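Local coordinates for protein CheQ (Campylobacter jejuni subsp. jejuni, PDB 6A51) that probably acts as a regulator of transcription of the core chemotaxis operon cheVAW, at residues R158-I161 and M165-G168. Residues are numbered along the deposited sequence; the frame is centred on the assembly and turned at random.
Sequences RIKI and MCVG
Arg158 reaches over strand 165-169. Its CB lies 3.4 Å from Val167 O. Further out, the chain bends at chi3 (-72°), and the guanidinium comes to lie against Cys166. CB of Cys166 sits over the centre of one guanidinium face, 4.2 Å above the plane. The charged end has its main partner outside the pair of strands: NE forms a salt bridge with Glu156, and NH1 hydrogen-bonds to Tyr143.

Ile159 and Val167 form an antiparallel hydrogen-bonded pair. Val167 N donates to Ile159 O over 2.7 Å. The return bond, from Ile159 N to Val167 O, is weak, with an N-H...O angle of 133°. Ile159 O also receives a CA-H...O contact from Cys166 CA at 3.3 Å. The side chains of Ile159 and Val167 share one face of the sheet.

Lys160 and Cys166 make the next pair, which is non-hydrogen-bonded. Their side chains lie on the face opposite Ile159 and Val167. CB and CG of Lys160 pack against Cys166 SG, each at 4.1 Å. CG also comes within 3.6 Å of Met165 O. CG is anti to the backbone N (chi1 -176°), and the extended chain beyond it leads away from strand 165-169. At its end, NZ makes a weak hydrogen bond to Glu163 O.

Ile161 N donates to Met165 O over 3.1 Å. CD1 of Ile161 meets CG2 of Val167 at 3.7 Å, where the two side chains cross obliquely. Ile161 also packs on Phe130 and Leu134 of helix 127-134, and Val167 also touches Leu134.

A disulfide joins Cys166 to Cys147, just beyond strand 142-146. That strand flanks 165-169 on its other side. The contact is a short antiparallel beta hairpin, in which 159-160 is an edge strand and 165-169 the central strand of a three-stranded antiparallel sheet near the C-terminus.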
# COMPACT_ATOMS: atom_id res chain seq x y z
N ARG A 158 -22.90 8.60 5.24
CA ARG A 158 -21.63 8.21 4.64
C ARG A 158 -21.76 6.86 3.93
O ARG A 158 -22.75 6.15 4.07
CB ARG A 158 -20.55 8.12 5.70
CG ARG A 158 -20.18 9.45 6.33
CD ARG A 158 -19.23 9.27 7.53
NE ARG A 158 -19.91 8.68 8.71
CZ ARG A 158 -19.29 8.34 9.84
NH1 ARG A 158 -17.98 8.52 9.95
NH2 ARG A 158 -19.98 7.83 10.85
N ILE A 159 -20.72 6.49 3.18
CA ILE A 159 -20.72 5.20 2.50
C ILE A 159 -20.59 4.10 3.54
O ILE A 159 -19.62 4.06 4.30
CB ILE A 159 -19.59 5.10 1.47
CG1 ILE A 159 -19.72 6.17 0.40
CG2 ILE A 159 -19.63 3.74 0.78
CD1 ILE A 159 -18.43 6.39 -0.37
N LYS A 160 -21.54 3.18 3.56
CA LYS A 160 -21.55 2.10 4.53
C LYS A 160 -21.26 0.79 3.80
O LYS A 160 -22.00 0.40 2.89
CB LYS A 160 -22.88 2.06 5.29
CG LYS A 160 -22.90 1.01 6.39
CD LYS A 160 -23.99 1.21 7.44
CE LYS A 160 -23.91 0.09 8.49
NZ LYS A 160 -25.08 -0.01 9.43
N ILE A 161 -20.17 0.11 4.19
CA ILE A 161 -19.66 -1.03 3.44
C ILE A 161 -19.76 -2.33 4.21
O ILE A 161 -19.40 -3.38 3.67
CB ILE A 161 -18.21 -0.80 3.01
CG1 ILE A 161 -17.32 -0.64 4.25
CG2 ILE A 161 -18.12 0.43 2.10
CD1 ILE A 161 -15.88 -0.30 3.90
N MET A 165 -19.18 -0.81 9.50
CA MET A 165 -18.11 0.10 9.09
C MET A 165 -18.60 1.09 8.04
O MET A 165 -19.35 0.73 7.13
CB MET A 165 -16.90 -0.65 8.53
CG MET A 165 -16.27 -1.65 9.48
SD MET A 165 -15.59 -0.89 10.97
CE MET A 165 -14.08 -0.16 10.40
N CYS A 166 -18.12 2.32 8.16
CA CYS A 166 -18.44 3.41 7.26
C CYS A 166 -17.15 3.98 6.68
O CYS A 166 -16.05 3.79 7.23
CB CYS A 166 -19.21 4.53 7.99
SG CYS A 166 -20.95 4.15 8.21
N VAL A 167 -17.29 4.71 5.57
CA VAL A 167 -16.17 5.40 4.96
C VAL A 167 -16.54 6.86 4.74
O VAL A 167 -17.61 7.16 4.20
CB VAL A 167 -15.75 4.75 3.63
CG1 VAL A 167 -14.69 5.62 2.92
CG2 VAL A 167 -15.24 3.39 3.88
N GLY A 168 -15.64 7.76 5.14
CA GLY A 168 -15.77 9.17 4.86
C GLY A 168 -14.53 9.65 4.13
O GLY A 168 -13.60 8.88 3.90